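Local coordinates for thermotoga maritima TmcAL (Thermotoga maritima, PDB 5Y0T), which belongs to the HIGH nucleotidyl transferase family, in the HUP clan of Rossmann-like folds, and holds adenosine-5'-rp-alpha-thio-triphosphate in a pocket of its chain, at residues Gln335-Leu340 / Ala357-Val362; Ser366-Val371 / Leu383-Ile388; Thr93-Asp98 / Ser351-Lys356. All blocks are in the same frame, centred on the assembly; numbering follows the deposited sequence.

Contact 1 (Gln335-Leu340 / Ala357-Val362); sequences QYIRIL and AKLPIV. With EDO (1,2-ethanediol), chain G.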
loop_
_atom_site.group_PDB
_atom_site.type_symbol
_atom_site.label_atom_id
_atom_site.label_comp_id
_atom_site.label_asym_id
_atom_site.label_seq_id
_atom_site.Cartn_x
_atom_site.Cartn_y
_atom_site.Cartn_z
ATOM N N GLN A 335 24.858 -4.002 8.284
ATOM C CA GLN A 335 25.475 -5.315 8.277
ATOM C C GLN A 335 26.252 -5.598 6.986
ATOM O O GLN A 335 26.810 -6.679 6.829
ATOM C CB GLN A 335 24.405 -6.390 8.524
ATOM C CG GLN A 335 23.709 -6.226 9.892
ATOM C CD GLN A 335 24.689 -6.299 11.058
ATOM O OE1 GLN A 335 25.374 -7.299 11.229
ATOM N NE2 GLN A 335 24.755 -5.232 11.869
ATOM N N TYR A 336 26.296 -4.640 6.057
ATOM C CA TYR A 336 27.014 -4.870 4.795
ATOM C C TYR A 336 27.484 -3.543 4.215
ATOM O O TYR A 336 26.960 -2.473 4.552
ATOM C CB TYR A 336 26.118 -5.594 3.743
ATOM C CG TYR A 336 24.775 -4.904 3.604
ATOM C CD1 TYR A 336 24.608 -3.805 2.765
ATOM C CD2 TYR A 336 23.688 -5.309 4.373
ATOM C CE1 TYR A 336 23.388 -3.142 2.684
ATOM C CE2 TYR A 336 22.475 -4.655 4.296
ATOM C CZ TYR A 336 22.317 -3.588 3.451
ATOM O OH TYR A 336 21.089 -2.945 3.412
ATOM N N ILE A 337 28.462 -3.628 3.334
ATOM C CA ILE A 337 28.876 -2.486 2.550
ATOM C C ILE A 337 28.409 -2.701 1.115
ATOM O O ILE A 337 28.903 -3.598 0.436
ATOM C CB ILE A 337 30.404 -2.300 2.580
ATOM C CG1 ILE A 337 30.866 -1.993 4.013
ATOM C CG2 ILE A 337 30.793 -1.159 1.647
ATOM C CD1 ILE A 337 32.364 -2.252 4.257
ATOM N N ARG A 338 27.472 -1.876 0.653
ATOM C CA ARG A 338 26.952 -2.007 -0.713
ATOM C C ARG A 338 27.745 -1.095 -1.652
ATOM O O ARG A 338 27.782 0.103 -1.442
ATOM C CB ARG A 338 25.452 -1.650 -0.772
ATOM C CG ARG A 338 24.887 -1.517 -2.212
ATOM C CD ARG A 338 24.539 -2.881 -2.828
ATOM N NE ARG A 338 24.038 -2.741 -4.204
ATOM C CZ ARG A 338 22.770 -2.473 -4.505
ATOM N NH1 ARG A 338 21.870 -2.345 -3.532
ATOM N NH2 ARG A 338 22.395 -2.365 -5.776
ATOM N N ILE A 339 28.359 -1.661 -2.689
ATOM C CA ILE A 339 29.100 -0.867 -3.669
ATOM C C ILE A 339 28.154 -0.443 -4.781
ATOM O O ILE A 339 27.617 -1.300 -5.470
ATOM C CB ILE A 339 30.259 -1.660 -4.325
ATOM C CG1 ILE A 339 31.188 -2.303 -3.286
ATOM C CG2 ILE A 339 31.013 -0.781 -5.341
ATOM C CD1 ILE A 339 31.747 -1.368 -2.277
ATOM N N LEU A 340 27.895 0.859 -4.914
ATOM C CA LEU A 340 27.098 1.359 -6.033
ATOM C C LEU A 340 27.930 1.682 -7.268
ATOM O O LEU A 340 27.401 1.711 -8.378
ATOM C CB LEU A 340 26.305 2.600 -5.620
ATOM C CG LEU A 340 25.201 2.372 -4.587
ATOM C CD1 LEU A 340 24.599 3.713 -4.247
ATOM C CD2 LEU A 340 24.105 1.375 -5.092
ATOM N N ALA A 357 38.074 -4.769 5.413
ATOM C CA ALA A 357 36.732 -4.328 5.809
ATOM C C ALA A 357 36.188 -5.169 6.954
ATOM O O ALA A 357 36.549 -6.331 7.095
ATOM C CB ALA A 357 35.775 -4.374 4.643
ATOM N N LYS A 358 35.344 -4.558 7.782
ATOM C CA LYS A 358 34.752 -5.237 8.931
ATOM C C LYS A 358 33.325 -5.690 8.654
ATOM O O LYS A 358 32.690 -6.254 9.530
ATOM C CB LYS A 358 34.758 -4.321 10.169
ATOM C CG LYS A 358 36.073 -3.571 10.420
ATOM C CD LYS A 358 35.859 -2.420 11.421
ATOM C CE LYS A 358 37.080 -1.512 11.507
ATOM N NZ LYS A 358 37.032 -0.659 12.729
ATOM N N LEU A 359 32.814 -5.389 7.458
ATOM C CA LEU A 359 31.494 -5.854 7.022
ATOM C C LEU A 359 31.642 -6.507 5.656
ATOM O O LEU A 359 32.531 -6.125 4.900
ATOM C CB LEU A 359 30.485 -4.697 6.931
ATOM C CG LEU A 359 30.044 -3.983 8.215
ATOM C CD1 LEU A 359 29.164 -2.781 7.880
ATOM C CD2 LEU A 359 29.298 -4.973 9.105
ATOM N N PRO A 360 30.765 -7.476 5.328
ATOM C CA PRO A 360 30.772 -8.118 4.006
ATOM C C PRO A 360 30.547 -7.090 2.906
ATOM O O PRO A 360 29.722 -6.196 3.073
ATOM C CB PRO A 360 29.591 -9.103 4.078
ATOM C CG PRO A 360 29.372 -9.326 5.527
ATOM C CD PRO A 360 29.702 -8.019 6.190
ATOM N N ILE A 361 31.280 -7.210 1.808
ATOM C CA ILE A 361 31.140 -6.276 0.698
ATOM C C ILE A 361 30.243 -6.892 -0.371
ATOM O O ILE A 361 30.487 -8.010 -0.822
ATOM C CB ILE A 361 32.523 -5.921 0.107
ATOM C CG1 ILE A 361 33.319 -5.102 1.123
ATOM C CG2 ILE A 361 32.382 -5.157 -1.203
ATOM C CD1 ILE A 361 34.817 -5.152 0.904
ATOM N N VAL A 362 29.196 -6.170 -0.749
ATOM C CA VAL A 362 28.274 -6.624 -1.785
ATOM C C VAL A 362 28.511 -5.804 -3.050
ATOM O O VAL A 362 28.296 -4.599 -3.047
ATOM C CB VAL A 362 26.792 -6.483 -1.335
ATOM C CG1 VAL A 362 25.832 -6.903 -2.460
ATOM C CG2 VAL A 362 26.535 -7.293 -0.063
HETATM C C1 EDO G . 28.266 -6.400 12.265
HETATM O O1 EDO G . 29.100 -7.507 12.659
HETATM C C2 EDO G . 28.057 -5.459 13.454
HETATM O O2 EDO G . 26.890 -5.870 14.206
#
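Two parallel strands of a beta-alpha-beta unit, 337-343 and 361-362, pair here, with helix 346-356 between them in the chain. I337 is held through both its N-H and its carbonyl, N donating to P360 O (2.9 Å, 176° at the hydrogen) and O accepting from V362 N at 2.8 Å; I339 N then donates to V362 O. On the face carrying I337 and I361, I337 sets CG1 beside its backbone N (chi1 -64°), so that CG1 meets L359 CB at 4.0 Å, the two side chains crossing at about a right angle, while CD1 extends to A357 CB. I339 is folded at both torsions, and its CG1 lies against I361 CG2 at 3.7 Å. The R338 side chain is on the other face, bent at chi2; L340 CD2 covers one guanidinium face toward the rim, and D413 makes a salt bridge to NH2. Y336 CB touches V362 CG2; chi1 of 50°, the crowded position, places its ring edge-to-face with F384, and OH hydrogen-bonds to D391 OD2. Q335 OE1 accepts a hydrogen bond from D380 N; its NE2 reaches G333 O and also O2 of a 1,2-ethanediol probably left from crystallisation. The buried Q335 O finds no hydrogen-bond partner and faces P360 CD at 3.3 Å.

Contact 2 (Ser366-Val371 / Leu383-Ile388); sequences SLYRKV and LFLEQI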
loop_
_atom_site.group_PDB
_atom_site.type_symbol
_atom_site.label_atom_id
_atom_site.label_comp_id
_atom_site.label_asym_id
_atom_site.label_seq_id
_atom_site.Cartn_x
_atom_site.Cartn_y
_atom_site.Cartn_z
ATOM N N SER A 366 23.062 -10.225 -7.133
ATOM C CA SER A 366 22.553 -11.578 -7.375
ATOM C C SER A 366 23.248 -12.594 -6.485
ATOM O O SER A 366 22.760 -13.704 -6.309
ATOM C CB SER A 366 22.721 -11.977 -8.847
ATOM O OG SER A 366 21.886 -11.183 -9.678
ATOM N N LEU A 367 24.409 -12.226 -5.955
ATOM C CA LEU A 367 25.155 -13.099 -5.058
ATOM C C LEU A 367 25.026 -12.767 -3.562
ATOM O O LEU A 367 25.718 -13.382 -2.749
ATOM C CB LEU A 367 26.643 -13.076 -5.440
ATOM C CG LEU A 367 26.972 -13.392 -6.906
ATOM C CD1 LEU A 367 28.488 -13.412 -7.115
ATOM C CD2 LEU A 367 26.343 -14.701 -7.355
ATOM N N TYR A 368 24.221 -11.774 -3.174
ATOM C CA TYR A 368 24.377 -11.297 -1.802
ATOM C C TYR A 368 24.051 -12.359 -0.763
ATOM O O TYR A 368 24.628 -12.339 0.320
ATOM C CB TYR A 368 23.568 -10.027 -1.539
ATOM C CG TYR A 368 22.082 -10.140 -1.258
ATOM C CD1 TYR A 368 21.601 -10.690 -0.070
ATOM C CD2 TYR A 368 21.166 -9.586 -2.131
ATOM C CE1 TYR A 368 20.256 -10.751 0.186
ATOM C CE2 TYR A 368 19.813 -9.626 -1.867
ATOM C CZ TYR A 368 19.362 -10.205 -0.706
ATOM O OH TYR A 368 18.001 -10.238 -0.443
ATOM N N ARG A 369 23.172 -13.310 -1.096
ATOM C CA ARG A 369 22.872 -14.376 -0.146
ATOM C C ARG A 369 24.042 -15.334 0.002
ATOM O O ARG A 369 24.246 -15.898 1.080
ATOM C CB ARG A 369 21.623 -15.153 -0.562
ATOM C CG ARG A 369 20.382 -14.290 -0.598
ATOM C CD ARG A 369 19.143 -15.122 -0.856
ATOM N NE ARG A 369 18.336 -15.190 0.354
ATOM C CZ ARG A 369 17.325 -14.374 0.617
ATOM N NH1 ARG A 369 16.978 -13.441 -0.255
ATOM N NH2 ARG A 369 16.660 -14.498 1.750
ATOM N N LYS A 370 24.790 -15.551 -1.081
ATOM C CA LYS A 370 25.984 -16.390 -1.002
ATOM C C LYS A 370 27.061 -15.670 -0.196
ATOM O O LYS A 370 27.772 -16.289 0.595
ATOM C CB LYS A 370 26.513 -16.755 -2.400
ATOM C CG LYS A 370 25.571 -17.659 -3.171
ATOM C CD LYS A 370 26.210 -18.266 -4.439
ATOM C CE LYS A 370 25.300 -19.366 -5.000
ATOM N NZ LYS A 370 25.867 -20.077 -6.180
ATOM N N VAL A 371 27.180 -14.365 -0.403
ATOM C CA VAL A 371 28.111 -13.562 0.380
ATOM C C VAL A 371 27.817 -13.738 1.874
ATOM O O VAL A 371 28.726 -13.993 2.679
ATOM C CB VAL A 371 28.038 -12.063 0.012
ATOM C CG1 VAL A 371 28.822 -11.235 1.029
ATOM C CG2 VAL A 371 28.588 -11.825 -1.393
ATOM N N LEU A 383 19.226 -9.496 10.581
ATOM C CA LEU A 383 19.261 -8.042 10.393
ATOM C C LEU A 383 19.795 -7.667 9.003
ATOM O O LEU A 383 19.247 -6.778 8.305
ATOM C CB LEU A 383 20.111 -7.392 11.483
ATOM C CG LEU A 383 20.111 -5.861 11.480
ATOM C CD1 LEU A 383 18.686 -5.319 11.642
ATOM C CD2 LEU A 383 21.002 -5.380 12.610
ATOM N N PHE A 384 20.855 -8.355 8.598
ATOM C CA PHE A 384 21.431 -8.190 7.259
ATOM C C PHE A 384 20.327 -8.379 6.217
ATOM O O PHE A 384 20.124 -7.530 5.357
ATOM C CB PHE A 384 22.584 -9.200 7.078
ATOM C CG PHE A 384 23.300 -9.141 5.741
ATOM C CD1 PHE A 384 22.643 -9.430 4.546
ATOM C CD2 PHE A 384 24.670 -8.902 5.696
ATOM C CE1 PHE A 384 23.329 -9.425 3.331
ATOM C CE2 PHE A 384 25.366 -8.916 4.489
ATOM C CZ PHE A 384 24.691 -9.167 3.301
ATOM N N LEU A 385 19.611 -9.497 6.302
ATOM C CA LEU A 385 18.560 -9.783 5.333
ATOM C C LEU A 385 17.451 -8.733 5.361
ATOM O O LEU A 385 16.990 -8.303 4.304
ATOM C CB LEU A 385 17.971 -11.187 5.570
ATOM C CG LEU A 385 18.930 -12.338 5.247
ATOM C CD1 LEU A 385 18.328 -13.706 5.659
ATOM C CD2 LEU A 385 19.317 -12.345 3.776
ATOM N N GLU A 386 17.024 -8.314 6.554
ATOM C CA GLU A 386 16.004 -7.262 6.669
ATOM C C GLU A 386 16.473 -5.926 6.115
ATOM O O GLU A 386 15.726 -5.246 5.397
ATOM C CB GLU A 386 15.552 -7.101 8.135
ATOM C CG GLU A 386 14.827 -8.350 8.628
ATOM C CD GLU A 386 14.296 -8.245 10.053
ATOM O OE1 GLU A 386 14.446 -7.184 10.687
ATOM O OE2 GLU A 386 13.721 -9.241 10.539
ATOM N N GLN A 387 17.712 -5.552 6.418
ATOM C CA GLN A 387 18.239 -4.296 5.918
ATOM C C GLN A 387 18.299 -4.285 4.393
ATOM O O GLN A 387 17.822 -3.339 3.752
ATOM C CB GLN A 387 19.634 -4.015 6.510
ATOM C CG GLN A 387 19.608 -3.624 7.980
ATOM C CD GLN A 387 21.000 -3.399 8.568
ATOM O OE1 GLN A 387 22.011 -3.768 7.969
ATOM N NE2 GLN A 387 21.052 -2.777 9.742
ATOM N N ILE A 388 18.868 -5.333 3.797
ATOM C CA ILE A 388 19.086 -5.300 2.353
ATOM C C ILE A 388 17.758 -5.495 1.598
ATOM O O ILE A 388 17.571 -4.933 0.514
ATOM C CB ILE A 388 20.160 -6.334 1.917
ATOM C CG1 ILE A 388 20.850 -5.885 0.627
ATOM C CG2 ILE A 388 19.574 -7.771 1.786
ATOM C CD1 ILE A 388 22.167 -6.635 0.366
HETATM O O HOH W 1 16.869 -10.071 2.086
#
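Y368 carries this contact. I388 lies over one face of its phenol ring, reaching tip to tip: CG2 makes a CH-pi contact 3.8 Å from the ring centroid and 30° off the normal, touching the CE1 and CZ end, while I388 CD1 sits nearer the CG rim. L385 CD2 comes to the ring edge at Y368 CE1 (4.0 Å), and the same methyl lies over a face of the R369 guanidinium, 4.0 Å from R369 NH2. F384 slides past Y368 in the opposite direction, its CE1 4.0 Å from Y368 CD1, which arrives near the plane of the F384 ring. The crowded place between its own N and carbonyl carbon (chi1 80°) sets the Y368 ring with a face to I388 and an edge to L385. The contact thus packs the start of the short helix 368-374, which follows strand 361-362 in the part of the mixed sheet beyond the parallel Rossmann-like strands, against the long helix 381-399. A water bridges the tyrosine tip to the second helix, 2.8 Å from Y368 OH and donating to L385 O at 2.8 Å. Farther out, F384 packs on L372, and Q387 OE1 accepts from Q335 N. On the other helix, Y368 also touches F414 of helix 412-415.

Contact 3 (Thr93-Asp98 / Ser351-Lys356); sequences TGVVTD and SLMRKK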
loop_
_atom_site.group_PDB
_atom_site.type_symbol
_atom_site.label_atom_id
_atom_site.label_comp_id
_atom_site.label_asym_id
_atom_site.label_seq_id
_atom_site.Cartn_x
_atom_site.Cartn_y
_atom_site.Cartn_z
ATOM N N THR A 93 34.729 0.137 6.275
ATOM C CA THR A 93 35.556 -0.084 5.092
ATOM C C THR A 93 36.944 -0.537 5.495
ATOM O O THR A 93 37.630 -1.208 4.721
ATOM C CB THR A 93 35.722 1.183 4.251
ATOM O OG1 THR A 93 36.395 2.169 5.047
ATOM C CG2 THR A 93 34.346 1.729 3.788
ATOM N N GLY A 94 37.358 -0.129 6.696
ATOM C CA GLY A 94 38.666 -0.468 7.227
ATOM C C GLY A 94 39.777 0.423 6.700
ATOM O O GLY A 94 40.952 0.202 7.026
ATOM N N VAL A 95 39.448 1.310 5.764
ATOM C CA VAL A 95 40.465 2.188 5.163
ATOM C C VAL A 95 40.317 3.710 5.327
ATOM O O VAL A 95 41.267 4.462 5.082
ATOM C CB VAL A 95 40.564 1.905 3.652
ATOM C CG1 VAL A 95 40.926 0.434 3.409
ATOM C CG2 VAL A 95 39.242 2.257 2.972
ATOM N N VAL A 96 39.153 4.168 5.763
ATOM C CA VAL A 96 38.888 5.605 5.789
ATOM C C VAL A 96 39.604 6.227 6.974
ATOM O O VAL A 96 39.509 5.696 8.071
ATOM C CB VAL A 96 37.379 5.896 5.851
ATOM C CG1 VAL A 96 37.131 7.353 6.273
ATOM C CG2 VAL A 96 36.734 5.598 4.487
ATOM N N THR A 97 40.455 7.234 6.723
ATOM C CA THR A 97 41.174 7.903 7.811
ATOM C C THR A 97 40.684 9.300 8.196
ATOM O O THR A 97 40.934 9.764 9.318
ATOM C CB THR A 97 42.668 8.023 7.464
ATOM O OG1 THR A 97 42.808 8.786 6.261
ATOM C CG2 THR A 97 43.277 6.636 7.260
ATOM N N ASP A 98 39.944 9.932 7.287
ATOM C CA ASP A 98 39.533 11.323 7.405
ATOM C C ASP A 98 38.147 11.506 6.834
ATOM O O ASP A 98 37.849 11.014 5.753
ATOM C CB ASP A 98 40.479 12.279 6.662
ATOM C CG ASP A 98 41.868 12.335 7.259
ATOM O OD1 ASP A 98 42.716 11.500 6.875
ATOM O OD2 ASP A 98 42.121 13.240 8.087
ATOM N N SER A 351 40.102 -3.090 -3.566
ATOM C CA SER A 351 40.859 -4.298 -3.325
ATOM C C SER A 351 41.392 -4.353 -1.877
ATOM O O SER A 351 41.359 -5.401 -1.212
ATOM C CB SER A 351 42.002 -4.397 -4.345
ATOM O OG SER A 351 42.829 -5.508 -4.062
ATOM N N LEU A 352 41.862 -3.219 -1.382
ATOM C CA LEU A 352 42.334 -3.149 -0.004
ATOM C C LEU A 352 41.175 -3.330 0.986
ATOM O O LEU A 352 41.328 -4.005 1.997
ATOM C CB LEU A 352 43.041 -1.820 0.259
ATOM C CG LEU A 352 43.716 -1.744 1.633
ATOM C CD1 LEU A 352 44.787 -2.836 1.768
ATOM C CD2 LEU A 352 44.337 -0.382 1.853
ATOM N N MET A 353 40.027 -2.725 0.687
ATOM C CA MET A 353 38.825 -2.917 1.501
ATOM C C MET A 353 38.465 -4.384 1.637
ATOM O O MET A 353 38.035 -4.816 2.701
ATOM C CB MET A 353 37.631 -2.154 0.916
ATOM C CG MET A 353 37.703 -0.651 1.135
ATOM S SD MET A 353 36.417 0.225 0.229
ATOM C CE MET A 353 34.967 -0.661 0.797
ATOM N N ARG A 354 38.647 -5.160 0.572
ATOM C CA ARG A 354 38.301 -6.578 0.662
ATOM C C ARG A 354 39.169 -7.271 1.700
ATOM O O ARG A 354 38.739 -8.236 2.336
ATOM C CB ARG A 354 38.421 -7.269 -0.692
ATOM C CG ARG A 354 37.376 -6.778 -1.707
ATOM C CD ARG A 354 37.317 -7.671 -2.948
ATOM N NE ARG A 354 36.563 -7.045 -4.036
ATOM C CZ ARG A 354 35.235 -7.081 -4.150
ATOM N NH1 ARG A 354 34.640 -6.489 -5.178
ATOM N NH2 ARG A 354 34.500 -7.706 -3.237
ATOM N N LYS A 355 40.386 -6.774 1.893
ATOM C CA LYS A 355 41.246 -7.330 2.936
ATOM C C LYS A 355 40.926 -6.754 4.316
ATOM O O LYS A 355 41.029 -7.453 5.323
ATOM C CB LYS A 355 42.726 -7.086 2.618
ATOM C CG LYS A 355 43.203 -7.710 1.297
ATOM C CD LYS A 355 44.666 -7.344 1.032
ATOM C CE LYS A 355 45.213 -7.991 -0.243
ATOM N NZ LYS A 355 44.667 -7.386 -1.496
ATOM N N LYS A 356 40.630 -5.460 4.374
ATOM C CA LYS A 356 40.519 -4.785 5.674
ATOM C C LYS A 356 39.106 -4.525 6.216
ATOM O O LYS A 356 38.957 -4.126 7.377
ATOM C CB LYS A 356 41.261 -3.446 5.593
ATOM C CG LYS A 356 42.749 -3.587 5.297
ATOM C CD LYS A 356 43.489 -2.279 5.557
ATOM C CE LYS A 356 45.007 -2.453 5.483
ATOM N NZ LYS A 356 45.517 -3.484 6.441
#
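An ST turn at T93, in the loop that leaves helix 79-92 for strand 98-103, rests on the last turns of helix 346-356. T93 OG1, in the crowded position between N and carbonyl carbon (chi1 62°), accepts from V95 N at 3.3 Å, with a weak longer bond from V96 N, and donates a hydrogen bond to L90 O. This leaves T93 CG2 beside the backbone N, where it meets M353 CE at 3.9 Å. M353 runs straight through chi2 and bends at chi3 (53°), crossing the threonine obliquely, with its CG 3.6 Å from T93 O. G94 breaks the helical course with positive phi (81°); its CA lies 3.7 Å from K356 O, and a beta carbon there would point at that oxygen and clash with it. Then V95 turns toward the helix, and its methyls part: CG1 slides past L352 and touches its CD2 at 3.8 Å, while CG2 meets M353 CG at 3.8 Å, the side chains of V95 and M353 crossing at about a right angle. This brings the crossover helix of the beta-alpha-beta unit 337-343/361-362 against the Rossmann-like sheet, at the loop entering strand 98-103; V95 and M353 both also pack on I34 of strand 32-38. At the solvent-exposed side, the aliphatic part of K356 skirts the glycine, CD lying 3.8 Å from G94 O before the chain turns at chi4 and leads the ammonium away.

In the fold
Contact 1 is the most buried of the three and differs in chemistry: parallel backbone hydrogen bonds pair two strands, whereas contacts 2 and 3 rest on side-chain packing around helices. Contacts 1 and 3 share the beta-alpha-beta unit, whose crossover helix, left out of contact 1, is one partner of contact 3; I361 CD1 packs on M353 O and A357 CB on T93 O. Contact 2 follows in the chain and meets contact 1 through Q335, Y336 and helix 381-399. Its buried aromatic centre is flanked by an exposed, charged side chain, R369, as contact 3 is by K356. Contacts 2 and 3 do not touch, their centres about 21 Å apart.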